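Local coordinates for protein nonaheme cytochrome c (Desulfovibrio desulfuricans, PDB 1DUW) that carries nine covalently bound c-type hemes and transfers electrons, probably in a hydrogenase-linked respiratory pathway, at residues M16-N24 against C59-G67. Sequence-based numbering, arbitrary orientation.
Sequences MFPVSAKPN and CSTCHTTEG. With HEC (heme c), chain B.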
loop_
_atom_site.group_PDB
_atom_site.type_symbol
_atom_site.label_atom_id
_atom_site.label_comp_id
_atom_site.label_asym_id
_atom_site.label_seq_id
_atom_site.Cartn_x
_atom_site.Cartn_y
_atom_site.Cartn_z
ATOM N N MET A 16 -14.226 -0.402 -13.197
ATOM C CA MET A 16 -13.974 0.943 -13.703
ATOM C C MET A 16 -13.064 0.863 -14.933
ATOM O O MET A 16 -12.039 0.191 -14.884
ATOM C CB MET A 16 -13.355 1.824 -12.630
ATOM C CG MET A 16 -14.165 1.769 -11.330
ATOM S SD MET A 16 -13.405 2.739 -10.012
ATOM C CE MET A 16 -13.262 4.348 -10.806
ATOM N N PHE A 17 -13.530 1.543 -15.966
ATOM C CA PHE A 17 -12.869 1.516 -17.262
ATOM C C PHE A 17 -12.150 2.782 -17.675
ATOM O O PHE A 17 -12.389 3.895 -17.226
ATOM C CB PHE A 17 -13.948 1.166 -18.311
ATOM C CG PHE A 17 -14.486 -0.256 -18.193
ATOM C CD1 PHE A 17 -15.613 -0.510 -17.437
ATOM C CD2 PHE A 17 -13.882 -1.321 -18.837
ATOM C CE1 PHE A 17 -16.126 -1.784 -17.312
ATOM C CE2 PHE A 17 -14.373 -2.605 -18.714
ATOM C CZ PHE A 17 -15.501 -2.837 -17.948
ATOM N N PRO A 18 -11.197 2.617 -18.605
ATOM C CA PRO A 18 -10.439 3.758 -19.096
ATOM C C PRO A 18 -11.231 4.588 -20.108
ATOM O O PRO A 18 -10.987 4.486 -21.322
ATOM C CB PRO A 18 -9.222 3.112 -19.790
ATOM C CG PRO A 18 -9.697 1.756 -20.195
ATOM C CD PRO A 18 -10.778 1.344 -19.210
ATOM N N VAL A 19 -12.139 5.400 -19.584
ATOM C CA VAL A 19 -12.982 6.280 -20.393
ATOM C C VAL A 19 -12.118 7.329 -21.086
ATOM O O VAL A 19 -11.536 8.202 -20.437
ATOM C CB VAL A 19 -14.080 6.940 -19.539
ATOM C CG1 VAL A 19 -14.940 7.888 -20.358
ATOM C CG2 VAL A 19 -14.945 5.862 -18.892
ATOM N N SER A 20 -12.025 7.221 -22.416
ATOM C CA SER A 20 -11.205 8.090 -23.232
ATOM C C SER A 20 -11.930 8.725 -24.410
ATOM O O SER A 20 -12.925 8.170 -24.869
ATOM C CB SER A 20 -10.033 7.267 -23.813
ATOM O OG SER A 20 -9.287 8.046 -24.745
ATOM N N ALA A 21 -11.411 9.853 -24.883
ATOM C CA ALA A 21 -11.968 10.557 -26.038
ATOM C C ALA A 21 -11.304 10.013 -27.308
ATOM O O ALA A 21 -11.717 10.229 -28.442
ATOM C CB ALA A 21 -11.801 12.054 -25.884
ATOM N N LYS A 22 -10.228 9.265 -27.072
ATOM C CA LYS A 22 -9.467 8.615 -28.119
ATOM C C LYS A 22 -10.019 7.205 -28.321
ATOM O O LYS A 22 -9.928 6.425 -27.359
ATOM C CB LYS A 22 -7.987 8.516 -27.764
ATOM C CG LYS A 22 -7.246 9.802 -27.465
ATOM C CD LYS A 22 -5.749 9.633 -27.643
ATOM C CE LYS A 22 -5.067 8.954 -26.475
ATOM N NZ LYS A 22 -5.161 9.728 -25.207
ATOM N N PRO A 23 -10.564 6.832 -29.472
ATOM C CA PRO A 23 -11.046 5.442 -29.609
ATOM C C PRO A 23 -9.860 4.492 -29.377
ATOM O O PRO A 23 -8.715 4.811 -29.721
ATOM C CB PRO A 23 -11.592 5.358 -31.020
ATOM C CG PRO A 23 -11.753 6.768 -31.480
ATOM C CD PRO A 23 -10.778 7.606 -30.703
ATOM N N ASN A 24 -10.176 3.358 -28.778
ATOM C CA ASN A 24 -9.276 2.304 -28.356
ATOM C C ASN A 24 -9.742 0.920 -28.759
ATOM O O ASN A 24 -10.056 0.087 -27.910
ATOM C CB ASN A 24 -9.191 2.391 -26.827
ATOM C CG ASN A 24 -7.919 1.815 -26.254
ATOM O OD1 ASN A 24 -7.148 1.166 -26.961
ATOM N ND2 ASN A 24 -7.721 2.056 -24.960
ATOM N N CYS A 59 -16.513 8.978 -11.555
ATOM C CA CYS A 59 -15.506 10.027 -11.671
ATOM C C CYS A 59 -15.157 10.318 -13.130
ATOM O O CYS A 59 -14.798 11.435 -13.499
ATOM C CB CYS A 59 -14.221 9.605 -10.955
ATOM S SG CYS A 59 -14.465 8.686 -9.414
ATOM N N SER A 60 -15.234 9.297 -13.982
ATOM C CA SER A 60 -14.841 9.480 -15.382
ATOM C C SER A 60 -15.758 10.405 -16.163
ATOM O O SER A 60 -15.413 10.761 -17.303
ATOM C CB SER A 60 -14.768 8.124 -16.085
ATOM O OG SER A 60 -15.994 7.439 -15.934
ATOM N N THR A 61 -16.893 10.783 -15.554
ATOM C CA THR A 61 -17.791 11.694 -16.267
ATOM C C THR A 61 -17.092 13.041 -16.419
ATOM O O THR A 61 -17.388 13.807 -17.325
ATOM C CB THR A 61 -19.147 11.883 -15.569
ATOM O OG1 THR A 61 -18.950 12.239 -14.193
ATOM C CG2 THR A 61 -19.905 10.568 -15.638
ATOM N N CYS A 62 -16.153 13.301 -15.514
ATOM C CA CYS A 62 -15.384 14.524 -15.528
ATOM C C CYS A 62 -13.895 14.239 -15.765
ATOM O O CYS A 62 -13.232 15.030 -16.431
ATOM C CB CYS A 62 -15.540 15.291 -14.210
ATOM S SG CYS A 62 -17.248 15.688 -13.808
ATOM N N HIS A 63 -13.410 13.127 -15.214
ATOM C CA HIS A 63 -12.013 12.742 -15.347
ATOM C C HIS A 63 -11.791 11.687 -16.417
ATOM O O HIS A 63 -11.798 10.479 -16.168
ATOM C CB HIS A 63 -11.484 12.209 -14.005
ATOM C CG HIS A 63 -11.501 13.265 -12.944
ATOM N ND1 HIS A 63 -10.742 14.411 -13.016
ATOM C CD2 HIS A 63 -12.207 13.341 -11.786
ATOM C CE1 HIS A 63 -10.951 15.165 -11.958
ATOM N NE2 HIS A 63 -11.827 14.520 -11.221
ATOM N N THR A 64 -11.590 12.155 -17.647
ATOM C CA THR A 64 -11.346 11.194 -18.728
ATOM C C THR A 64 -9.838 11.034 -18.842
ATOM O O THR A 64 -9.114 11.857 -18.270
ATOM C CB THR A 64 -12.000 11.693 -20.021
ATOM O OG1 THR A 64 -11.588 13.048 -20.218
ATOM C CG2 THR A 64 -13.516 11.716 -19.865
ATOM N N THR A 65 -9.338 10.011 -19.539
ATOM C CA THR A 65 -7.888 9.852 -19.620
ATOM C C THR A 65 -7.182 11.103 -20.136
ATOM O O THR A 65 -6.072 11.393 -19.687
ATOM C CB THR A 65 -7.460 8.676 -20.528
ATOM O OG1 THR A 65 -7.945 8.883 -21.863
ATOM C CG2 THR A 65 -8.036 7.355 -20.040
ATOM N N GLU A 66 -7.804 11.824 -21.056
ATOM C CA GLU A 66 -7.187 13.015 -21.622
ATOM C C GLU A 66 -7.345 14.276 -20.787
ATOM O O GLU A 66 -6.500 15.171 -20.826
ATOM C CB GLU A 66 -7.820 13.317 -22.992
ATOM C CG GLU A 66 -7.441 12.308 -24.066
ATOM C CD GLU A 66 -8.418 11.144 -24.063
ATOM O OE1 GLU A 66 -9.449 11.288 -23.360
ATOM O OE2 GLU A 66 -8.132 10.144 -24.752
ATOM N N GLY A 67 -8.460 14.307 -20.062
ATOM C CA GLY A 67 -8.853 15.412 -19.211
ATOM C C GLY A 67 -9.786 16.332 -19.982
ATOM O O GLY A 67 -9.738 16.390 -21.220
HETATM FE FE HEC B . -12.627 15.097 -9.245
HETATM C CHA HEC B . -10.063 17.411 -9.039
HETATM C CHB HEC B . -10.710 12.783 -7.622
HETATM C CHC HEC B . -15.169 12.796 -9.553
HETATM C CHD HEC B . -14.539 17.416 -10.984
HETATM N NA HEC B . -10.758 15.103 -8.494
HETATM C C1A HEC B . -9.885 16.156 -8.499
HETATM C C2A HEC B . -8.688 15.725 -7.822
HETATM C C3A HEC B . -8.877 14.421 -7.430
HETATM C C4A HEC B . -10.190 14.027 -7.859
HETATM C CMA HEC B . -7.893 13.457 -6.815
HETATM C CAA HEC B . -7.611 16.694 -7.325
HETATM C CBA HEC B . -6.401 16.715 -8.237
HETATM C CGA HEC B . -5.264 17.547 -7.697
HETATM O O1A HEC B . -5.475 18.474 -6.887
HETATM O O2A HEC B . -4.181 17.435 -8.321
HETATM N NB HEC B . -12.885 13.172 -8.706
HETATM C C1B HEC B . -11.967 12.421 -8.029
HETATM C C2B HEC B . -12.529 11.113 -7.796
HETATM C C3B HEC B . -13.789 11.101 -8.338
HETATM C C4B HEC B . -14.010 12.417 -8.911
HETATM C CMB HEC B . -11.745 9.948 -7.243
HETATM C CAB HEC B . -14.843 10.022 -8.250
HETATM C CBB HEC B . -15.054 9.405 -6.872
HETATM N NC HEC B . -14.461 15.108 -10.100
HETATM C C1C HEC B . -15.330 14.050 -10.082
HETATM C C2C HEC B . -16.535 14.476 -10.768
HETATM C C3C HEC B . -16.356 15.767 -11.178
HETATM C C4C HEC B . -15.001 16.130 -10.824
HETATM C CMC HEC B . -17.771 13.635 -10.876
HETATM C CAC HEC B . -17.145 16.536 -12.215
HETATM C CBC HEC B . -18.540 16.946 -11.772
HETATM N ND HEC B . -12.353 17.005 -9.881
HETATM C C1D HEC B . -13.288 17.754 -10.535
HETATM C C2D HEC B . -12.796 19.110 -10.607
HETATM C C3D HEC B . -11.546 19.110 -10.056
HETATM C C4D HEC B . -11.313 17.804 -9.479
HETATM C CMD HEC B . -13.538 20.212 -11.325
HETATM C CAD HEC B . -10.732 20.324 -9.620
HETATM C CBD HEC B . -11.335 21.026 -8.405
HETATM C CGD HEC B . -10.306 21.883 -7.686
HETATM O O1D HEC B . -9.218 22.058 -8.282
HETATM O O2D HEC B . -10.359 21.887 -6.430
#
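The E66 carboxylate meets the backbone of 16-24 at A21: the amide N of A21 donates to OE1 from the syn side at 2.9 Å, 33° out of the carboxylate plane, and the CB of A21 lies beside the same oxygen. The other flat group, the H63 imidazole, turns the edge carrying NE2 to heme c, where NE2 of H63 binds FE at 2.2 Å; its ND1 donates a hydrogen bond to V74 O. A bend at chi2 brings the E66 carboxylate to the S20-K22 backbone. OE2 is modelled close to the S20 hydroxyl and in a salt bridge with K22 NZ, but the position of OE2 is doubtful, and so is the detail of both contacts. S20 also forms an ST turn, its OG accepting from K22 N at 2.8 Å; OG reaches that amide by lying anti to its own N, chi1 173°. Beside this polar end, T65 N donates to V19 O at 3.0 Å, nearly straight at 162° and within the carbonyl plane.

Within 59-67, C59 to H63 form a CXXCH heme-attachment motif. C59 and C62 are thioether-linked to the vinyl-derived carbons CAB and CAC of heme c, and H52 is the second axial ligand. V19 packs against the motif at S60, with V19 CG2 3.6 Å from S60 CB, and against T64 just after it, V19 CG1 lying 4.1 Å from T64 CG2. In 16-24, M16, F17 and P18 touch other hemes.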